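Side-chain contact in malonyl-CoA-[acyl-carrier-protein] transacylase (Coxiella burnetii, PDB 3TQE), which probably transfers the malonyl group from malonyl-CoA to holo-acyl carrier protein, supplying malonyl-ACP for fatty acid synthesis: residues A[119-124]-A[252-257]. Residues are numbered along the deposited sequence; the frame is centred on the assembly and turned at random. Where two conformers were deposited one is given.
With GLY (glycine), chain B.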
ATOM      1  N   GLU A 119       4.692  11.578  -5.199  1.00 11.03           N
ATOM      2  CA  GLU A 119       6.052  11.810  -5.595  1.00 11.38           C
ATOM      3  C   GLU A 119       6.800  12.508  -4.478  1.00 11.59           C
ATOM      4  O   GLU A 119       7.908  12.115  -4.139  1.00 11.68           O
ATOM      5  CB  GLU A 119       6.117  12.629  -6.861  1.00 12.05           C
ATOM      6  CG  GLU A 119       7.553  12.886  -7.269  1.00 13.80           C
ATOM      7  CD  GLU A 119       7.698  13.723  -8.486  1.00 18.14           C
ATOM      8  OE1 GLU A 119       7.051  14.791  -8.545  1.00 22.42           O
ATOM      9  OE2 GLU A 119       8.483  13.307  -9.376  1.00 22.06           O
ATOM     10  N   LYS A 120       6.172  13.519  -3.885  1.00 12.27           N
ATOM     11  CA  LYS A 120       6.793  14.210  -2.770  0.50 12.93           C
ATOM     12  C   LYS A 120       6.957  13.288  -1.580  1.00 12.54           C
ATOM     13  O   LYS A 120       7.997  13.283  -0.914  1.00 13.14           O
ATOM     14  CB  LYS A 120       5.998  15.438  -2.366  0.50 13.67           C
ATOM     15  CG  LYS A 120       6.171  16.619  -3.303  0.50 17.51           C
ATOM     16  CD  LYS A 120       5.100  17.644  -3.014  0.50 21.17           C
ATOM     17  CE  LYS A 120       5.209  18.849  -3.925  0.50 24.39           C
ATOM     18  NZ  LYS A 120       4.069  19.793  -3.676  0.50 27.03           N
ATOM     19  N   ARG A 121       5.950  12.484  -1.321  1.00 11.37           N
ATOM     20  CA  ARG A 121       6.035  11.529  -0.227  1.00 11.08           C
ATOM     21  C   ARG A 121       7.262  10.649  -0.397  1.00 11.71           C
ATOM     22  O   ARG A 121       8.021  10.431   0.545  1.00 12.70           O
ATOM     23  CB  ARG A 121       4.765  10.701  -0.142  1.00 11.59           C
ATOM     24  CG  ARG A 121       4.722   9.671   0.960  1.00 12.24           C
ATOM     25  CD  ARG A 121       3.400   8.983   0.888  1.00 12.92           C
ATOM     26  NE  ARG A 121       3.147   8.028   1.969  1.00 12.97           N
ATOM     27  CZ  ARG A 121       3.462   6.738   1.944  1.00 15.71           C
ATOM     28  NH1 ARG A 121       4.098   6.206   0.909  1.00 14.80           N
ATOM     29  NH2 ARG A 121       3.149   5.969   2.987  1.00 18.49           N
ATOM     30  N   GLY A 122       7.457  10.127  -1.606  1.00 11.60           N
ATOM     31  CA  GLY A 122       8.622   9.304  -1.869  1.00 12.37           C
ATOM     32  C   GLY A 122       9.900  10.075  -1.696  1.00 13.04           C
ATOM     33  O   GLY A 122      10.862   9.586  -1.083  1.00 14.14           O
ATOM     34  N   GLN A 123       9.941  11.269  -2.258  1.00 11.60           N
ATOM     35  CA  GLN A 123      11.144  12.102  -2.148  1.00 12.28           C
ATOM     36  C   GLN A 123      11.473  12.376  -0.697  1.00 12.49           C
ATOM     37  O   GLN A 123      12.622  12.200  -0.275  1.00 14.03           O
ATOM     38  CB  GLN A 123      10.977  13.392  -2.940  1.00 11.82           C
ATOM     39  CG  GLN A 123      10.972  13.117  -4.437  1.00 12.61           C
ATOM     40  CD  GLN A 123      10.650  14.302  -5.294  1.00 13.94           C
ATOM     41  OE1 GLN A 123      10.053  15.254  -4.834  1.00 16.63           O
ATOM     42  NE2 GLN A 123      11.031  14.227  -6.590  1.00 14.72           N
ATOM     43  N   TYR A 124      10.487  12.773   0.079  1.00 12.66           N
ATOM     44  CA  TYR A 124      10.768  13.134   1.457  1.00 12.56           C
ATOM     45  C   TYR A 124      11.197  11.913   2.260  1.00 13.37           C
ATOM     46  O   TYR A 124      12.072  11.987   3.108  1.00 14.01           O
ATOM     47  CB  TYR A 124       9.560  13.768   2.112  1.00 12.61           C
ATOM     48  CG  TYR A 124       9.045  15.010   1.477  1.00 13.43           C
ATOM     49  CD1 TYR A 124       9.825  15.803   0.684  1.00 14.58           C
ATOM     50  CD2 TYR A 124       7.758  15.407   1.699  1.00 14.56           C
ATOM     51  CE1 TYR A 124       9.307  16.966   0.100  1.00 16.29           C
ATOM     52  CE2 TYR A 124       7.261  16.560   1.152  1.00 15.07           C
ATOM     53  CZ  TYR A 124       8.049  17.342   0.362  1.00 15.99           C
ATOM     54  OH  TYR A 124       7.520  18.481  -0.199  1.00 19.06           O
ATOM     55  N   ILE A 252      -0.554  11.626   7.559  1.00 13.07           N
ATOM     56  CA  ILE A 252       0.735  12.044   8.071  1.00 13.80           C
ATOM     57  C   ILE A 252       1.197  11.064   9.148  1.00 14.10           C
ATOM     58  O   ILE A 252       2.341  10.643   9.173  1.00 15.21           O
ATOM     59  CB  ILE A 252       0.669  13.479   8.580  1.00 13.43           C
ATOM     60  CG1 ILE A 252       0.381  14.435   7.406  1.00 14.95           C
ATOM     61  CG2 ILE A 252       1.944  13.838   9.318  1.00 14.76           C
ATOM     62  CD1 ILE A 252       1.358  14.341   6.246  1.00 17.36           C
ATOM     63  N   LYS A 253       0.300  10.677  10.039  1.00 13.23           N
ATOM     64  CA  LYS A 253       0.653   9.719  11.087  1.00 14.47           C
ATOM     65  C   LYS A 253       1.062   8.373  10.513  1.00 14.18           C
ATOM     66  O   LYS A 253       1.865   7.673  11.094  1.00 13.35           O
ATOM     67  CB  LYS A 253      -0.503   9.573  12.072  1.00 15.39           C
ATOM     68  CG  LYS A 253      -0.136   8.862  13.380  1.00 18.49           C
ATOM     69  CD  LYS A 253      -1.342   8.829  14.346  1.00 21.32           C
ATOM     70  CE  LYS A 253      -0.987   8.168  15.671  1.00 23.27           C
ATOM     71  NZ  LYS A 253      -2.131   8.200  16.650  1.00 24.73           N
ATOM     72  N   GLN A 254       0.498   8.018   9.367  1.00 14.40           N
ATOM     73  CA  GLN A 254       0.821   6.770   8.713  1.00 14.46           C
ATOM     74  C   GLN A 254       2.304   6.597   8.530  1.00 14.18           C
ATOM     75  O   GLN A 254       2.794   5.491   8.599  1.00 15.35           O
ATOM     76  CB  GLN A 254       0.124   6.732   7.341  1.00 15.68           C
ATOM     77  CG  GLN A 254       0.182   5.414   6.641  1.00 17.72           C
ATOM     78  CD  GLN A 254       0.084   5.569   5.130  1.00 19.59           C
ATOM     79  OE1 GLN A 254       0.778   6.367   4.515  1.00 24.49           O
ATOM     80  NE2 GLN A 254      -0.752   4.771   4.533  1.00 18.98           N
ATOM     81  N   LEU A 255       3.011   7.693   8.283  1.00 13.96           N
ATOM     82  CA  LEU A 255       4.419   7.654   7.949  1.00 14.97           C
ATOM     83  C   LEU A 255       5.247   7.160   9.110  1.00 14.78           C
ATOM     84  O   LEU A 255       6.310   6.601   8.902  1.00 14.97           O
ATOM     85  CB  LEU A 255       4.911   9.028   7.547  1.00 16.09           C
ATOM     86  CG  LEU A 255       4.308   9.556   6.255  1.00 19.38           C
ATOM     87  CD1 LEU A 255       4.517  11.076   6.168  1.00 22.78           C
ATOM     88  CD2 LEU A 255       4.880   8.802   5.084  1.00 22.18           C
ATOM     89  N   VAL A 256       4.784   7.414  10.321  1.00 14.56           N
ATOM     90  CA  VAL A 256       5.580   7.152  11.516  1.00 15.04           C
ATOM     91  C   VAL A 256       5.038   6.054  12.404  1.00 16.02           C
ATOM     92  O   VAL A 256       5.613   5.782  13.464  1.00 18.78           O
ATOM     93  CB  VAL A 256       5.801   8.443  12.324  1.00 15.46           C
ATOM     94  CG1 VAL A 256       6.635   9.416  11.538  1.00 16.28           C
ATOM     95  CG2 VAL A 256       4.457   9.075  12.736  1.00 18.10           C
ATOM     96  N   ARG A 257       3.953   5.418  11.982  1.00 15.23           N
ATOM     97  CA  ARG A 257       3.307   4.398  12.766  0.50 16.29           C
ATOM     98  C   ARG A 257       3.093   3.165  11.918  1.00 15.74           C
ATOM     99  O   ARG A 257       3.087   3.243  10.701  1.00 15.31           O
ATOM    100  CB  ARG A 257       1.977   4.923  13.297  0.50 17.67           C
ATOM    101  CG  ARG A 257       2.157   5.960  14.367  0.50 22.72           C
ATOM    102  CD  ARG A 257       2.875   5.381  15.567  0.50 30.01           C
ATOM    103  NE  ARG A 257       1.945   4.899  16.579  0.50 35.92           N
ATOM    104  CZ  ARG A 257       1.738   5.497  17.750  0.50 41.20           C
ATOM    105  NH1 ARG A 257       2.409   6.597  18.070  0.50 43.50           N
ATOM    106  NH2 ARG A 257       0.863   4.991  18.605  0.50 43.05           N
TER
HETATM  107  N   GLY B 314       6.257   0.603   3.219  1.00 46.42           N
HETATM  108  CA  GLY B 314       6.118   1.293   1.895  1.00 45.67           C
HETATM  109  C   GLY B 314       5.734   2.756   2.029  1.00 45.14           C
HETATM  110  O   GLY B 314       5.188   3.407   1.116  1.00 43.80           O
HETATM  111  OXT GLY B 314       5.950   3.327   3.085  1.00 44.96           O
HETATM  112  O   HOH W   1       1.279   8.870   4.101  1.00 18.79           O
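Arg-121 NH2 donates to Gln-254 OE1 at 2.8 Å, a short but bent hydrogen bond with an N-H...O angle of 136°. The donor stands above the amide carbonyl plane rather than on a lone pair, and the guanidinium and amide planes are turned 64° apart. A water closes a second path between the same groups, accepting from Arg-121 NE at 3.0 Å and donating to Gln-254 OE1 at 2.6 Å, so OE1 receives two bonds. Leu-255 adds the apolar part, its CD2 lying obliquely 3.6 Å from Arg-121 NE. Arg-121 reaches this far from helix 111-128 because its chain runs extended from CG to NE; a quarter turn about CD-NE then orients the guanidinium. In the guanidinium plane, at its edge, NH1 donates a hydrogen bond to the bound glycine's carboxylate O (3.0 Å, 167°). NH1 also hydrogen-bonds Gln-67 OE1, and NH2 hydrogen-bonds OG of Ser-96, the predicted nucleophile. Gln-254 is anchored through NE2 to the backbone O of Ser-96, while its backbone O accepts from ND1 of His-205, the predicted catalytic partner. An arginine binding a carboxylate beside a Ser-His pair is characteristic of the malonyl pocket in FabD-type acyltransferases, whose substrate carboxylate the glycine probably mimics.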